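Local coordinates for protein PUF4 (Saccharomyces cerevisiae, PDB 3BWT) that binds single-stranded mRNA through its Pumilio repeat domain, the part present here, and takes part in the regulation of gene expression, at residues Asp41-Phe44 with Glu45-Asp49; Ser159-Asp162 with Ile163-Arg167; Asn299-Leu302 with Tyr303-Ser307. All blocks are in the same frame, centred on the assembly; numbering follows the deposited sequence.

Contact 1: residues Asp41-Phe44 with Glu45-Asp49; sequences DAIF and EETKD
Phe-44, Glu-45 and Lys-48 meet in a local contact in the last turn of helix 37-47 and just beyond it, near the N-terminal end of the domain, where Pumilio repeat 1 passes into repeat 2. The carboxylate of Glu-45 stands almost at right angles to the Phe-44 ring, the two planes 85° apart, and brings OE2 to the ring edge in the ring plane, 3.6 Å from Phe-44 CD2. A bend in the Glu-45 chain at chi2 (-62°) folds the acid back over its own turn, where OE1 offers its syn lone pair to Lys-48 NZ at 2.8 Å in a salt bridge. Lys-48 reaches that oxygen with an otherwise extended chain that starts with CG between the backbone N and the carbonyl carbon (chi1 65°). On the way its CB lies over one face of the Phe-44 ring, and CD passes 3.9 Å from Phe-44 CE2, so aliphatic carbons and not the ammonium meet the aromatic group. Beyond these segments Phe-44 packs on Val-78 and Leu-79 of helix 73-83, the helix-on-helix stacking of successive repeats that builds a Pumilio domain. The inward side of the turn is largely apolar: Ile-43 and Thr-47 lie side by side, their CG2 methyls 4.0 Å apart, and both rest on Leu-67 of helix 60-70. Thr-47 OG1 donates to Ile-43 O at 3.0 Å from above the carbonyl plane, which gives the hydroxyl of this buried residue an acceptor within its own helix. One water donates to both Ala-42 O and Glu-46 OE2, at 2.8 Å from that carboxylate oxygen, while the Glu-46 carboxylate also accepts from the backbone N atoms of Gly-13 and Ile-15, tying the helix to the chain before it.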
# COMPACT_ATOMS: atom_id res chain seq x y z
N ASP A 41 -14.06 -33.29 0.06
CA ASP A 41 -14.44 -33.99 -1.16
C ASP A 41 -15.90 -33.72 -1.50
O ASP A 41 -16.24 -33.32 -2.61
CB ASP A 41 -14.25 -35.50 -0.99
CG ASP A 41 -12.80 -35.91 -0.93
OD1 ASP A 41 -11.90 -35.04 -1.03
OD2 ASP A 41 -12.56 -37.13 -0.78
N ALA A 42 -16.77 -33.97 -0.53
CA ALA A 42 -18.20 -33.84 -0.74
C ALA A 42 -18.53 -32.42 -1.15
O ALA A 42 -19.33 -32.18 -2.07
CB ALA A 42 -18.93 -34.20 0.53
N ILE A 43 -17.92 -31.47 -0.46
CA ILE A 43 -18.21 -30.07 -0.70
C ILE A 43 -17.57 -29.60 -2.01
O ILE A 43 -18.17 -28.83 -2.76
CB ILE A 43 -17.80 -29.21 0.50
CG1 ILE A 43 -18.76 -29.49 1.66
CG2 ILE A 43 -17.81 -27.72 0.14
CD1 ILE A 43 -18.25 -29.05 3.00
N PHE A 44 -16.38 -30.09 -2.30
CA PHE A 44 -15.73 -29.80 -3.57
C PHE A 44 -16.59 -30.29 -4.74
O PHE A 44 -16.82 -29.55 -5.70
CB PHE A 44 -14.33 -30.43 -3.63
CG PHE A 44 -13.72 -30.45 -5.01
CD1 PHE A 44 -13.02 -29.35 -5.50
CD2 PHE A 44 -13.83 -31.57 -5.82
CE1 PHE A 44 -12.44 -29.37 -6.76
CE2 PHE A 44 -13.26 -31.59 -7.09
CZ PHE A 44 -12.57 -30.50 -7.56
N GLU A 45 -17.06 -31.52 -4.66
CA GLU A 45 -17.83 -32.07 -5.76
C GLU A 45 -19.14 -31.33 -6.02
O GLU A 45 -19.56 -31.18 -7.16
CB GLU A 45 -18.09 -33.57 -5.57
CG GLU A 45 -16.85 -34.40 -5.59
CD GLU A 45 -16.09 -34.34 -6.91
OE1 GLU A 45 -16.65 -33.82 -7.91
OE2 GLU A 45 -14.93 -34.82 -6.96
N GLU A 46 -19.79 -30.86 -4.96
CA GLU A 46 -21.09 -30.21 -5.11
C GLU A 46 -21.04 -28.69 -5.31
O GLU A 46 -22.06 -28.09 -5.62
CB GLU A 46 -22.03 -30.57 -3.95
CG GLU A 46 -22.44 -32.02 -3.96
CD GLU A 46 -23.66 -32.29 -3.13
OE1 GLU A 46 -24.67 -31.60 -3.34
OE2 GLU A 46 -23.60 -33.19 -2.26
N THR A 47 -19.87 -28.08 -5.14
CA THR A 47 -19.76 -26.63 -5.33
C THR A 47 -18.77 -26.21 -6.42
O THR A 47 -18.71 -25.05 -6.78
CB THR A 47 -19.37 -25.90 -4.03
OG1 THR A 47 -17.97 -26.03 -3.81
CG2 THR A 47 -20.13 -26.44 -2.84
N LYS A 48 -17.99 -27.15 -6.96
CA LYS A 48 -17.00 -26.78 -7.96
C LYS A 48 -17.58 -26.03 -9.17
O LYS A 48 -16.96 -25.11 -9.70
CB LYS A 48 -16.21 -28.01 -8.41
CG LYS A 48 -17.02 -29.06 -9.13
CD LYS A 48 -16.20 -30.33 -9.35
CE LYS A 48 -17.02 -31.39 -10.07
NZ LYS A 48 -16.16 -32.55 -10.41
N ASP A 49 -18.77 -26.41 -9.60
CA ASP A 49 -19.33 -25.80 -10.79
C ASP A 49 -19.79 -24.37 -10.54
O ASP A 49 -20.05 -23.61 -11.47
CB ASP A 49 -20.47 -26.65 -11.31
CG ASP A 49 -19.98 -27.87 -12.03
OD1 ASP A 49 -19.08 -27.72 -12.89
OD2 ASP A 49 -20.50 -28.98 -11.75
O HOH W 1 -21.05 -34.32 -2.61

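Contact 2: residues Ser159-Asp162 with Ile163-Arg167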
# COMPACT_ATOMS: atom_id res chain seq x y z
N SER A 159 2.29 2.29 -17.21
CA SER A 159 1.24 3.22 -16.79
C SER A 159 1.63 3.86 -15.46
O SER A 159 0.81 4.04 -14.58
CB SER A 159 -0.10 2.49 -16.64
OG SER A 159 -0.31 1.57 -17.71
N CYS A 160 2.90 4.22 -15.35
CA CYS A 160 3.49 4.57 -14.07
C CYS A 160 2.85 5.79 -13.42
O CYS A 160 2.52 5.78 -12.24
CB CYS A 160 4.99 4.82 -14.22
SG CYS A 160 5.86 4.84 -12.65
N ILE A 161 2.72 6.85 -14.20
CA ILE A 161 2.24 8.11 -13.67
C ILE A 161 0.83 7.94 -13.08
O ILE A 161 0.60 8.27 -11.92
CB ILE A 161 2.31 9.23 -14.74
CG1 ILE A 161 1.81 10.56 -14.17
CG2 ILE A 161 1.57 8.82 -16.01
CD1 ILE A 161 2.65 11.02 -13.00
N ASP A 162 -0.10 7.39 -13.85
CA ASP A 162 -1.47 7.24 -13.38
C ASP A 162 -1.61 6.22 -12.26
O ASP A 162 -2.50 6.34 -11.42
CB ASP A 162 -2.43 6.90 -14.53
CG ASP A 162 -1.84 5.91 -15.52
OD1 ASP A 162 -0.65 6.07 -15.89
OD2 ASP A 162 -2.58 4.98 -15.93
N ILE A 163 -0.74 5.22 -12.24
CA ILE A 163 -0.81 4.21 -11.18
C ILE A 163 -0.19 4.74 -9.89
O ILE A 163 -0.71 4.50 -8.80
CB ILE A 163 -0.17 2.88 -11.61
CG1 ILE A 163 -1.27 1.89 -12.01
CG2 ILE A 163 0.66 2.28 -10.48
CD1 ILE A 163 -0.76 0.66 -12.71
N ALA A 164 0.91 5.47 -10.03
CA ALA A 164 1.54 6.12 -8.89
C ALA A 164 0.65 7.20 -8.26
O ALA A 164 0.66 7.39 -7.05
CB ALA A 164 2.87 6.72 -9.32
N THR A 165 -0.12 7.91 -9.09
CA THR A 165 -0.95 9.00 -8.59
C THR A 165 -2.39 8.56 -8.31
O THR A 165 -3.30 9.39 -8.21
CB THR A 165 -0.97 10.20 -9.57
OG1 THR A 165 -1.36 9.75 -10.87
CG2 THR A 165 0.39 10.87 -9.65
N HIS A 166 -2.60 7.25 -8.19
CA HIS A 166 -3.94 6.75 -7.95
C HIS A 166 -4.12 6.36 -6.49
O HIS A 166 -3.20 5.88 -5.86
CB HIS A 166 -4.21 5.56 -8.86
CG HIS A 166 -5.65 5.15 -8.90
ND1 HIS A 166 -6.25 4.42 -7.90
CD2 HIS A 166 -6.62 5.40 -9.82
CE1 HIS A 166 -7.52 4.22 -8.20
NE2 HIS A 166 -7.77 4.80 -9.36
N ARG A 167 -5.32 6.57 -5.95
CA ARG A 167 -5.60 6.26 -4.55
C ARG A 167 -5.17 4.84 -4.18
O ARG A 167 -4.62 4.62 -3.11
CB ARG A 167 -7.09 6.48 -4.20
CG ARG A 167 -7.45 6.09 -2.76
CD ARG A 167 -8.89 6.40 -2.37
NE ARG A 167 -9.24 7.80 -2.58
CZ ARG A 167 -9.14 8.74 -1.65
NH1 ARG A 167 -8.72 8.43 -0.43
NH2 ARG A 167 -9.46 10.00 -1.93
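Thr-165 folds its side chain back on Ile-161 at the C-terminal end of the short helix 160-164. With chi1 at 54°, OG1 sits between the backbone N and the carbonyl carbon and donates to Ile-161 O at 2.7 Å. The backbone N of Thr-165 reaches the same oxygen at 2.9 Å from the opposite face of the carbonyl plane, so one residue grips Ile-161 O twice. The same torsion sets the threonine methyl beside the backbone N, where CG2 meets CD1 of Ile-161 at 4.0 Å; the isoleucine gets there with CG1 trans to its own N (chi1 -180°) and CD1 bent back at chi2. A valine here would probably leave Ile-161 O with the backbone N as its one donor from this residue, and the last turn less firmly closed. One residue on, His-166 lays CB 3.2 Å from Asp-162 O, while its ring ND1 accepts from the backbone N of His-168, capping the turn into helix 169-179. Asp-162 OD2 forms a salt bridge with Lys-129 of the preceding repeat. Ile-163, its CB 3.3 Å from Ser-159 O, faces inward on Val-125 and Leu-173, and Ala-164 packs on Leu-173 and Leu-199. A short first helix wedged between its counterparts, 124-128 before and 196-200 after, and turning through a capped loop into a longer second helix, is how the three-helix Pumilio repeat begins, here the fifth.

Contact 3: residues Asn299-Leu302 with Tyr303-Ser307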
# COMPACT_ATOMS: atom_id res chain seq x y z
N ASN A 299 21.87 19.36 15.59
CA ASN A 299 22.86 20.36 15.26
C ASN A 299 22.61 21.74 15.88
O ASN A 299 21.81 22.54 15.38
CB ASN A 299 22.99 20.45 13.74
CG ASN A 299 24.22 21.20 13.31
OD1 ASN A 299 24.56 22.24 13.88
ND2 ASN A 299 24.90 20.69 12.28
N ASP A 300 23.31 22.02 16.97
CA ASP A 300 23.15 23.27 17.71
C ASP A 300 23.43 24.50 16.86
O ASP A 300 22.80 25.54 17.04
CB ASP A 300 24.06 23.25 18.93
CG ASP A 300 23.91 21.98 19.75
OD1 ASP A 300 22.81 21.75 20.30
OD2 ASP A 300 24.89 21.21 19.82
N TYR A 301 24.38 24.39 15.94
CA TYR A 301 24.71 25.52 15.10
C TYR A 301 23.55 25.87 14.18
O TYR A 301 23.29 27.04 13.91
CB TYR A 301 25.98 25.23 14.29
CG TYR A 301 26.04 26.01 12.99
CD1 TYR A 301 25.57 25.45 11.81
CD2 TYR A 301 26.53 27.31 12.95
CE1 TYR A 301 25.61 26.15 10.63
CE2 TYR A 301 26.57 28.03 11.76
CZ TYR A 301 26.11 27.43 10.61
OH TYR A 301 26.13 28.09 9.41
N LEU A 302 22.84 24.85 13.70
CA LEU A 302 21.71 25.07 12.82
C LEU A 302 20.49 25.55 13.61
O LEU A 302 19.76 26.43 13.16
CB LEU A 302 21.39 23.80 12.02
CG LEU A 302 22.36 23.43 10.89
CD1 LEU A 302 22.02 22.07 10.28
CD2 LEU A 302 22.41 24.50 9.81
N TYR A 303 20.28 24.98 14.79
CA TYR A 303 19.14 25.34 15.63
C TYR A 303 19.19 26.80 16.07
O TYR A 303 18.20 27.54 15.96
CB TYR A 303 19.10 24.43 16.87
CG TYR A 303 18.05 24.84 17.88
CD1 TYR A 303 16.71 24.54 17.68
CD2 TYR A 303 18.41 25.51 19.05
CE1 TYR A 303 15.74 24.91 18.62
CE2 TYR A 303 17.46 25.88 19.99
CZ TYR A 303 16.13 25.58 19.77
OH TYR A 303 15.18 25.93 20.70
N LYS A 304 20.35 27.21 16.57
CA LYS A 304 20.56 28.59 16.97
C LYS A 304 20.42 29.50 15.76
O LYS A 304 19.89 30.60 15.87
CB LYS A 304 21.94 28.75 17.63
CG LYS A 304 22.05 28.03 18.98
CD LYS A 304 20.79 28.27 19.82
CE LYS A 304 20.92 27.70 21.23
NZ LYS A 304 19.68 27.97 22.04
N ARG A 305 20.89 29.03 14.61
CA ARG A 305 20.77 29.80 13.39
C ARG A 305 19.30 30.01 12.99
O ARG A 305 18.88 31.13 12.68
CB ARG A 305 21.58 29.17 12.26
CG ARG A 305 21.53 30.00 11.01
CD ARG A 305 22.40 29.43 9.91
NE ARG A 305 22.32 30.23 8.68
CZ ARG A 305 22.98 29.95 7.56
NH1 ARG A 305 23.80 28.90 7.49
NH2 ARG A 305 22.83 30.73 6.50
N LEU A 306 18.53 28.94 13.00
CA LEU A 306 17.09 29.02 12.77
C LEU A 306 16.41 29.90 13.81
O LEU A 306 15.61 30.77 13.48
CB LEU A 306 16.46 27.64 12.81
CG LEU A 306 16.83 26.60 11.75
CD1 LEU A 306 16.17 25.28 12.10
CD2 LEU A 306 16.39 27.06 10.39
N SER A 307 16.69 29.64 15.08
CA SER A 307 16.09 30.39 16.17
C SER A 307 16.21 31.89 15.98
O SER A 307 15.25 32.63 16.19
CB SER A 307 16.72 30.00 17.50
OG SER A 307 16.28 28.72 17.90
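Tyr-301 and Arg-305 both swing CG to the far side from the backbone N (chi1 154° and -177°), and the arginine chain then runs straight out from CG to NE. The two side chains therefore lie alongside each other one helical turn apart, pointing the same way, with the ring and guanidinium planes 64° apart. They meet at their outer ends, where Arg-305 NH1 donates to Tyr-301 OH at 3.1 Å in a weak, strongly bent bond. The second terminal nitrogen, NH2, makes a weak bond to Asn-268 OD1, and the arginine chain rests on Leu-267 of helix 256-279. On the inward side, Leu-302 also packs on Leu-267, while Leu-306 lies against Leu-267 and against Leu-292 of helix 284-298. Tyr-303 sends its hydroxyl to Met-330 O, and its ring stands edge-to-face with His-296. Ser-307 OG lies 3.6 Å above the Tyr-303 ring plane, offset toward the rim, and donates to Tyr-303 O at 3.0 Å; Ser-307 N bonds to the same carbonyl, which thus takes two donors. At the start of the helix Asn-299 OD1 accepts from Leu-302 N at 3.1 Å, the donor well above the carbonyl plane, and its ND2 is held by Glu-260. Asn-299 O also takes the backbone N of Tyr-303, at 2.9 Å. Capped in this way, helix 300-310 packs its apolar side on helices 256-279 and 284-298, as helices of neighbouring Pumilio units stack, within repeat 8 near the C-terminal end of the array.

Overall arrangement
The three contacts follow one another along the Pumilio array without touching. Contacts 1 and 3 lie on opposite sides of the chain's centre, about 71 Å apart centre to centre, with contact 2 nearer the middle. Each is partly buried and centred on one helix, contacts 1 and 2 running on past its C-terminal end. Contact 3 has three exposed residues among its eight touching ones, contact 1 has one and contact 2 none. Their polar sides differ: contact 1 has an acid-lysine pair beside an aromatic ring, contact 3 a weak tyrosine-arginine bond. In contact 2 the threonine bond lies at the end of a short helix, whereas in contact 3 an asparagine caps the start of one.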